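Local atomic coordinates of branched-chain-amino-acid aminotransferase (Pseudomonas aeruginosa, PDB entry 6NST), a protein that probably catalyses the pyridoxal-phosphate-dependent transfer of amino groups between leucine, isoleucine or valine and 2-oxoglutarate in branched-chain amino acid biosynthesis. Residues S145-H150 and L172-S177. The protein carries 1 engineered substitution. Numbering follows the deposited sequence.
Sequences SSFTRH and LQEAIS
Glu174 reaches from its helix to Ser146 and takes hold of it twice, a worked example of how one helix carboxylate can fix the corner of a loop. Its OE1 accepts from the backbone N of Ser146 at 3.0 Å, with an N-H...O angle of 153°, while OE2 accepts from Ser146 OG in a short bond of 2.5 Å. Each oxygen is met on its syn side, with the donor somewhat out of the carboxylate plane; being held at both oxygens should limit rotation of the group. The acid gets there on a stretched chain, CG anti to the backbone N (chi1 176°) and the next bond likewise extended. Ser146 OG meets it from between its own N and carbonyl carbon.

Around this grip, Ser145 OG lies 3.3 Å from Glu174 OE1, and the same oxygen comes obliquely to the Phe147 ring, 3.6 Å from CD2, with ring and carboxylate planes 69° apart. The corner is shaped from within by an ST turn: Ser145 OG accepts from the backbone N of Phe147 at 3.0 Å and also lies in plane at the edge of that residue's ring. A second subunit joins in, its Arg243 donating from NH1 to Ser146 OG and making a cation-pi contact with Phe147; this positive charge would probably help to stabilise an ionised Glu174.

Strand 140-145 thus has its outgoing corner tied to the C-terminal part of helix 166-177, within the class IV aminotransferase fold. Ser145 pairs through its backbone with Met184 of the parallel strand 182-186, which follows that helix, and Phe147 packs against Asn167 and Leu170 on the helix's earlier turns.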
ATOM      1  N   SER A 145      -2.361 -16.082  -9.619  1.00 17.63           N
ATOM      2  CA  SER A 145      -2.943 -15.075 -10.497  1.00 19.68           C
ATOM      3  C   SER A 145      -2.143 -13.781 -10.453  1.00 21.23           C
ATOM      4  O   SER A 145      -1.705 -13.338  -9.387  1.00 15.63           O
ATOM      5  CB  SER A 145      -4.393 -14.800 -10.094  1.00 18.11           C
ATOM      6  OG  SER A 145      -4.930 -13.717 -10.834  1.00 15.01           O
ATOM      7  N   SER A 146      -1.955 -13.173 -11.627  1.00 16.19           N
ATOM      8  CA  SER A 146      -1.364 -11.846 -11.710  1.00 14.94           C
ATOM      9  C   SER A 146      -2.360 -10.746 -11.377  1.00 17.21           C
ATOM     10  O   SER A 146      -1.958  -9.588 -11.230  1.00 16.19           O
ATOM     11  CB  SER A 146      -0.785 -11.602 -13.108  1.00 16.48           C
ATOM     12  OG  SER A 146      -1.817 -11.471 -14.073  1.00 14.77           O
ATOM     13  N   PHE A 147      -3.644 -11.079 -11.267  1.00 20.21           N
ATOM     14  CA  PHE A 147      -4.655 -10.136 -10.813  1.00 13.47           C
ATOM     15  C   PHE A 147      -4.729 -10.170  -9.292  1.00 10.57           C
ATOM     16  O   PHE A 147      -4.841 -11.245  -8.692  1.00 13.59           O
ATOM     17  CB  PHE A 147      -6.023 -10.466 -11.413  1.00 17.08           C
ATOM     18  CG  PHE A 147      -6.070 -10.373 -12.909  1.00 13.11           C
ATOM     19  CD1 PHE A 147      -6.344  -9.166 -13.531  1.00  7.76           C
ATOM     20  CD2 PHE A 147      -5.849 -11.492 -13.693  1.00 13.26           C
ATOM     21  CE1 PHE A 147      -6.388  -9.075 -14.908  1.00 13.91           C
ATOM     22  CE2 PHE A 147      -5.892 -11.408 -15.072  1.00 15.34           C
ATOM     23  CZ  PHE A 147      -6.164 -10.200 -15.679  1.00 14.19           C
ATOM     24  N   THR A 148      -4.666  -8.994  -8.676  1.00 12.19           N
ATOM     25  CA  THR A 148      -4.758  -8.902  -7.226  1.00  7.13           C
ATOM     26  C   THR A 148      -6.195  -9.134  -6.773  1.00 18.32           C
ATOM     27  O   THR A 148      -7.143  -8.653  -7.398  1.00 19.05           O
ATOM     28  CB  THR A 148      -4.265  -7.533  -6.760  1.00 16.99           C
ATOM     29  OG1 THR A 148      -2.931  -7.320  -7.240  1.00 18.32           O
ATOM     30  CG2 THR A 148      -4.269  -7.442  -5.247  1.00 18.29           C
ATOM     31  N   ARG A 149      -6.352  -9.888  -5.687  1.00 16.38           N
ATOM     32  CA  ARG A 149      -7.676 -10.179  -5.157  1.00 22.58           C
ATOM     33  C   ARG A 149      -8.307  -8.909  -4.577  1.00 17.44           C
ATOM     34  O   ARG A 149      -7.645  -7.890  -4.371  1.00 16.65           O
ATOM     35  CB  ARG A 149      -7.593 -11.290  -4.106  1.00 21.04           C
ATOM     36  CG  ARG A 149      -8.916 -11.990  -3.790  1.00 34.37           C
ATOM     37  CD  ARG A 149      -9.644 -12.434  -5.051  1.00 50.98           C
ATOM     38  NE  ARG A 149     -10.853 -13.198  -4.747  1.00 58.83           N
ATOM     39  CZ  ARG A 149     -11.698 -13.660  -5.665  1.00 59.26           C
ATOM     40  NH1 ARG A 149     -11.473 -13.434  -6.952  1.00 58.28           N
ATOM     41  NH2 ARG A 149     -12.770 -14.346  -5.296  1.00 61.06           N
ATOM     42  N   HIS A 150      -9.611  -8.987  -4.313  1.00 18.73           N
ATOM     43  CA  HIS A 150     -10.388  -7.821  -3.915  1.00 12.39           C
ATOM     44  C   HIS A 150      -9.822  -7.165  -2.658  1.00 12.80           C
ATOM     45  O   HIS A 150      -9.271  -7.824  -1.774  1.00  8.75           O
ATOM     46  CB  HIS A 150     -11.847  -8.214  -3.679  1.00 16.44           C
ATOM     47  CG  HIS A 150     -12.624  -8.438  -4.938  1.00 26.92           C
ATOM     48  ND1 HIS A 150     -12.948  -7.415  -5.803  1.00 25.33           N
ATOM     49  CD2 HIS A 150     -13.149  -9.565  -5.474  1.00 28.09           C
ATOM     50  CE1 HIS A 150     -13.634  -7.903  -6.821  1.00 31.42           C
ATOM     51  NE2 HIS A 150     -13.772  -9.205  -6.645  1.00 30.71           N
ATOM     52  N   LEU A 172      -9.420 -16.780 -13.441  1.00 15.19           N
ATOM     53  CA  LEU A 172      -9.607 -18.153 -13.897  1.00 15.28           C
ATOM     54  C   LEU A 172      -9.185 -18.307 -15.352  1.00 22.49           C
ATOM     55  O   LEU A 172      -8.508 -19.278 -15.710  1.00 23.11           O
ATOM     56  CB  LEU A 172     -11.064 -18.584 -13.714  1.00 14.15           C
ATOM     57  CG  LEU A 172     -11.385 -19.994 -14.230  1.00 20.99           C
ATOM     58  CD1 LEU A 172     -10.549 -21.039 -13.500  1.00 25.07           C
ATOM     59  CD2 LEU A 172     -12.871 -20.312 -14.114  1.00 19.91           C
ATOM     60  N   GLN A 173      -9.572 -17.353 -16.202  1.00 20.85           N
ATOM     61  CA  GLN A 173      -9.171 -17.403 -17.603  1.00 18.14           C
ATOM     62  C   GLN A 173      -7.654 -17.349 -17.745  1.00 16.19           C
ATOM     63  O   GLN A 173      -7.081 -18.024 -18.608  1.00 21.24           O
ATOM     64  CB  GLN A 173      -9.827 -16.259 -18.377  1.00 11.93           C
ATOM     65  CG  GLN A 173      -9.534 -16.285 -19.866  1.00 28.46           C
ATOM     66  CD  GLN A 173      -9.902 -17.611 -20.504  1.00 42.14           C
ATOM     67  OE1 GLN A 173     -10.960 -18.177 -20.225  1.00 51.98           O
ATOM     68  NE2 GLN A 173      -9.022 -18.120 -21.360  1.00 37.84           N
ATOM     69  N   GLU A 174      -6.986 -16.556 -16.904  1.00 17.40           N
ATOM     70  CA  GLU A 174      -5.528 -16.502 -16.950  1.00 19.34           C
ATOM     71  C   GLU A 174      -4.918 -17.849 -16.592  1.00 17.63           C
ATOM     72  O   GLU A 174      -3.986 -18.315 -17.258  1.00 20.61           O
ATOM     73  CB  GLU A 174      -5.002 -15.420 -16.006  1.00 13.45           C
ATOM     74  CG  GLU A 174      -3.478 -15.379 -15.933  1.00 12.28           C
ATOM     75  CD  GLU A 174      -2.955 -14.389 -14.910  1.00 19.28           C
ATOM     76  OE1 GLU A 174      -3.593 -14.230 -13.848  1.00 27.71           O
ATOM     77  OE2 GLU A 174      -1.904 -13.768 -15.173  1.00 26.95           O
ATOM     78  N   ALA A 175      -5.429 -18.489 -15.537  1.00 14.34           N
ATOM     79  CA  ALA A 175      -4.898 -19.783 -15.127  1.00 18.10           C
ATOM     80  C   ALA A 175      -5.111 -20.839 -16.200  1.00 20.23           C
ATOM     81  O   ALA A 175      -4.260 -21.714 -16.388  1.00 32.99           O
ATOM     82  CB  ALA A 175      -5.542 -20.221 -13.813  1.00 13.01           C
ATOM     83  N   ILE A 176      -6.232 -20.769 -16.918  1.00 14.26           N
ATOM     84  CA  ILE A 176      -6.501 -21.746 -17.967  1.00 23.18           C
ATOM     85  C   ILE A 176      -5.614 -21.490 -19.179  1.00 26.57           C
ATOM     86  O   ILE A 176      -5.029 -22.422 -19.743  1.00 38.66           O
ATOM     87  CB  ILE A 176      -7.997 -21.729 -18.333  1.00 23.59           C
ATOM     88  CG1 ILE A 176      -8.834 -22.192 -17.137  1.00 20.91           C
ATOM     89  CG2 ILE A 176      -8.261 -22.600 -19.547  1.00 17.91           C
ATOM     90  CD1 ILE A 176     -10.329 -22.145 -17.376  1.00 25.35           C
ATOM     91  N   SER A 177      -5.484 -20.225 -19.592  1.00 12.65           N
ATOM     92  CA  SER A 177      -4.627 -19.900 -20.729  1.00 18.21           C
ATOM     93  C   SER A 177      -3.160 -20.193 -20.447  1.00 16.99           C
ATOM     94  O   SER A 177      -2.371 -20.307 -21.389  1.00 24.34           O
ATOM     95  CB  SER A 177      -4.800 -18.431 -21.124  1.00 11.93           C
ATOM     96  OG  SER A 177      -4.409 -17.563 -20.073  1.00 20.20           O
TER